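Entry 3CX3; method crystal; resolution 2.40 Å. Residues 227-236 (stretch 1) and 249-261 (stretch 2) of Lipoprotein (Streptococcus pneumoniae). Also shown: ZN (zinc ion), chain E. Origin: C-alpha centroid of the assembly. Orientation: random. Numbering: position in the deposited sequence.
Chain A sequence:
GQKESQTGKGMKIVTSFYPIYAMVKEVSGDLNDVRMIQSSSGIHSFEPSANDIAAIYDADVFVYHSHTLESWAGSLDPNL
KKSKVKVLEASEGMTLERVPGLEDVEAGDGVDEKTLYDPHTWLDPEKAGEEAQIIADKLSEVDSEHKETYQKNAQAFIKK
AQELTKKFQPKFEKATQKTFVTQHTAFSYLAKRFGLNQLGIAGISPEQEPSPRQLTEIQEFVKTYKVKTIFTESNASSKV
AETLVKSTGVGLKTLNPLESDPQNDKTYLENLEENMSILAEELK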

# COMPACT_ATOMS: atom_id res chain seq x y z
N VAL A 227 20.93 12.85 -7.68
CA VAL A 227 19.85 11.91 -8.03
C VAL A 227 19.47 12.14 -9.49
O VAL A 227 19.46 13.27 -9.96
CB VAL A 227 18.60 12.07 -7.11
CG1 VAL A 227 17.46 11.16 -7.57
CG2 VAL A 227 18.95 11.79 -5.63
N LYS A 228 19.13 11.05 -10.17
CA LYS A 228 19.17 11.00 -11.62
C LYS A 228 17.79 10.77 -12.19
O LYS A 228 17.48 11.20 -13.30
CB LYS A 228 20.09 9.86 -12.06
CG LYS A 228 21.57 10.05 -11.70
CD LYS A 228 22.41 8.81 -12.07
CE LYS A 228 23.92 9.19 -12.27
NZ LYS A 228 24.79 7.94 -12.43
N THR A 229 16.96 10.07 -11.42
CA THR A 229 15.61 9.72 -11.82
C THR A 229 14.67 10.17 -10.72
O THR A 229 14.89 9.87 -9.55
CB THR A 229 15.50 8.18 -12.04
OG1 THR A 229 16.36 7.77 -13.10
CG2 THR A 229 14.08 7.76 -12.36
N ILE A 230 13.65 10.93 -11.08
CA ILE A 230 12.53 11.12 -10.19
C ILE A 230 11.53 10.02 -10.55
O ILE A 230 11.28 9.76 -11.73
CB ILE A 230 11.93 12.56 -10.24
CG1 ILE A 230 11.77 13.05 -11.67
CG2 ILE A 230 12.83 13.55 -9.47
CD1 ILE A 230 11.11 14.42 -11.78
N PHE A 231 11.02 9.33 -9.54
CA PHE A 231 10.07 8.25 -9.77
C PHE A 231 8.61 8.73 -9.66
O PHE A 231 8.11 8.98 -8.57
CB PHE A 231 10.31 7.09 -8.79
CG PHE A 231 11.59 6.33 -9.02
CD1 PHE A 231 11.71 5.46 -10.11
CD2 PHE A 231 12.67 6.47 -8.14
CE1 PHE A 231 12.90 4.73 -10.32
CE2 PHE A 231 13.87 5.76 -8.34
CZ PHE A 231 13.98 4.88 -9.43
N THR A 232 7.94 8.85 -10.81
CA THR A 232 6.53 9.19 -10.82
C THR A 232 5.68 7.94 -10.79
O THR A 232 6.21 6.84 -10.78
CB THR A 232 6.13 10.01 -12.07
OG1 THR A 232 6.68 9.42 -13.25
CG2 THR A 232 6.60 11.44 -11.94
N GLU A 233 4.37 8.14 -10.75
CA GLU A 233 3.41 7.08 -11.06
C GLU A 233 2.74 7.40 -12.39
O GLU A 233 3.06 8.39 -13.05
CB GLU A 233 2.34 6.98 -9.97
CG GLU A 233 2.85 6.98 -8.54
CD GLU A 233 1.95 7.81 -7.63
OE1 GLU A 233 0.94 8.33 -8.14
OE2 GLU A 233 2.25 7.95 -6.42
N SER A 234 1.81 6.54 -12.80
CA SER A 234 0.92 6.86 -13.92
C SER A 234 0.01 7.96 -13.40
O SER A 234 0.13 9.12 -13.81
CB SER A 234 0.09 5.64 -14.33
OG SER A 234 -1.06 6.05 -15.07
N ASN A 235 -0.89 7.54 -12.50
CA ASN A 235 -1.66 8.39 -11.60
C ASN A 235 -1.27 9.85 -11.79
O ASN A 235 -0.47 10.41 -11.02
CB ASN A 235 -1.46 7.92 -10.14
CG ASN A 235 -1.55 6.38 -9.98
OD1 ASN A 235 -0.88 5.78 -9.13
ND2 ASN A 235 -2.39 5.74 -10.81
N ALA A 236 -1.88 10.42 -12.83
CA ALA A 236 -1.39 11.60 -13.57
C ALA A 236 -0.96 12.76 -12.71
O ALA A 236 0.06 13.38 -12.99
CB ALA A 236 -2.43 12.07 -14.61
N GLY A 249 18.24 19.49 -13.49
CA GLY A 249 18.40 18.04 -13.58
C GLY A 249 17.64 17.38 -14.72
O GLY A 249 17.16 18.04 -15.64
N VAL A 250 17.56 16.05 -14.63
CA VAL A 250 17.04 15.18 -15.69
C VAL A 250 16.38 13.90 -15.11
O VAL A 250 16.45 13.65 -13.91
CB VAL A 250 18.16 14.76 -16.71
CG1 VAL A 250 18.89 15.97 -17.29
CG2 VAL A 250 19.17 13.78 -16.08
N GLY A 251 15.74 13.11 -15.98
CA GLY A 251 15.38 11.72 -15.69
C GLY A 251 14.07 11.40 -14.98
O GLY A 251 13.89 11.78 -13.82
N LEU A 252 13.18 10.68 -15.67
CA LEU A 252 11.87 10.27 -15.14
C LEU A 252 11.55 8.78 -15.32
O LEU A 252 11.55 8.27 -16.44
CB LEU A 252 10.74 11.09 -15.78
CG LEU A 252 9.92 12.07 -14.94
CD1 LEU A 252 8.83 12.70 -15.78
CD2 LEU A 252 9.32 11.37 -13.74
N LYS A 253 11.28 8.09 -14.22
CA LYS A 253 10.78 6.71 -14.24
C LYS A 253 9.65 6.52 -13.24
O LYS A 253 9.62 7.15 -12.20
CB LYS A 253 11.88 5.68 -13.99
CG LYS A 253 12.74 5.43 -15.21
CD LYS A 253 13.28 4.01 -15.23
CE LYS A 253 14.44 3.85 -14.27
NZ LYS A 253 15.33 2.70 -14.66
N THR A 254 8.72 5.63 -13.58
CA THR A 254 7.54 5.39 -12.77
C THR A 254 7.73 4.21 -11.83
O THR A 254 8.25 3.18 -12.22
CB THR A 254 6.27 5.20 -13.65
OG1 THR A 254 5.29 4.43 -12.94
CG2 THR A 254 6.60 4.50 -14.93
N LEU A 255 7.28 4.40 -10.58
CA LEU A 255 7.44 3.44 -9.49
C LEU A 255 6.09 3.30 -8.77
O LEU A 255 5.57 4.30 -8.26
CB LEU A 255 8.47 4.01 -8.53
CG LEU A 255 9.65 3.33 -7.81
CD1 LEU A 255 9.62 3.85 -6.41
CD2 LEU A 255 9.68 1.79 -7.83
N ASN A 256 5.52 2.09 -8.71
CA ASN A 256 4.17 1.86 -8.15
C ASN A 256 4.12 1.67 -6.61
O ASN A 256 4.72 0.73 -6.06
CB ASN A 256 3.51 0.65 -8.80
CG ASN A 256 2.04 0.87 -9.14
OD1 ASN A 256 1.60 0.53 -10.26
ND2 ASN A 256 1.27 1.38 -8.19
N PRO A 257 3.37 2.55 -5.92
CA PRO A 257 3.16 2.40 -4.49
C PRO A 257 1.99 1.44 -4.20
O PRO A 257 1.60 1.26 -3.02
CB PRO A 257 2.84 3.82 -4.03
CG PRO A 257 2.23 4.51 -5.20
CD PRO A 257 2.69 3.75 -6.47
N LEU A 258 1.45 0.84 -5.27
CA LEU A 258 0.36 -0.14 -5.24
C LEU A 258 -0.97 0.33 -4.66
O LEU A 258 -1.80 -0.46 -4.23
CB LEU A 258 0.81 -1.45 -4.60
CG LEU A 258 2.14 -2.03 -5.08
CD1 LEU A 258 2.63 -3.12 -4.12
CD2 LEU A 258 2.11 -2.54 -6.51
N GLU A 259 -1.18 1.63 -4.69
CA GLU A 259 -2.42 2.22 -4.23
C GLU A 259 -3.58 2.02 -5.22
O GLU A 259 -4.71 1.77 -4.81
CB GLU A 259 -2.20 3.68 -3.91
CG GLU A 259 -1.48 3.91 -2.59
CD GLU A 259 -0.86 5.27 -2.52
OE1 GLU A 259 -1.44 6.21 -3.10
OE2 GLU A 259 0.23 5.40 -1.92
N SER A 260 -3.27 2.15 -6.51
CA SER A 260 -4.13 1.64 -7.57
C SER A 260 -3.71 0.21 -7.85
O SER A 260 -2.65 -0.25 -7.40
CB SER A 260 -3.95 2.46 -8.85
OG SER A 260 -4.22 3.84 -8.64
N ASP A 261 -4.54 -0.52 -8.58
CA ASP A 261 -4.14 -1.82 -9.06
C ASP A 261 -3.76 -1.73 -10.53
O ASP A 261 -4.47 -1.08 -11.31
CB ASP A 261 -5.20 -2.89 -8.82
CG ASP A 261 -6.55 -2.50 -9.34
OD1 ASP A 261 -7.06 -1.43 -8.93
OD2 ASP A 261 -7.10 -3.27 -10.15
ZN ZN E . 0.18 6.86 -0.44
O HOH W 1 6.32 6.76 -7.85

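The two stretches pair as short parallel strands, 230-232 beside 252-254, and together bury 722 Å². The backbone ladder is secure at its start: I230 N donates to G251 O (2.9 Å, 164° at hydrogen), and K253 N donates to I230 O (3.0 Å, 163°). Further on, T232 N to K253 O (2.8 Å, 128°) is weak, whereas L255 N to T232 O (2.7 Å, 154°) is better aligned; both acceptor oxygens are less certainly placed.

G251 enters the ladder with positive phi (87°), which favours glycine. An ideal CB would lie 1.8 Å from K228 O, so a side chain would clash with that carbonyl; instead G251 CA approaches K228 O at 3.2 Å in a CA-H...O contact.

Side chains alternate across the sheet. I230, T232, L252 and T254 share one face. There I230, with chi1 p and chi2 t, brings CG1 to 3.6 Å from L252 CD2. L252 has an off-well chi1 of -113°, and its end comes nearer to stretch 1 than its CA-to-CB direction alone suggests; T232 CG2 lies 3.3 Å from the same L252 CD2. The beta-branched threonine thus offers a methyl to this apolar patch.

F231 and K253 occupy the other face. With chi1 m, the F231 ring receives L255 CG over one face, 4.1 Å from the centroid and 29° off the normal, and F231 CB meets L255 CB at 3.6 Å. Both residues are buried, as suits their apolar side chains. K253 reconciles contact with charge: its CB lies 3.4 Å from T229 CG2, while the end of the chain leads away.

Beyond the strands, E233 CB points away from stretch 2, yet chi1 m and an off-well chi2 of 140° leave OE2 3.6 Å from P257 CG. E259 contributes little to the pairing; its OE2 binds zinc at 2.1 Å.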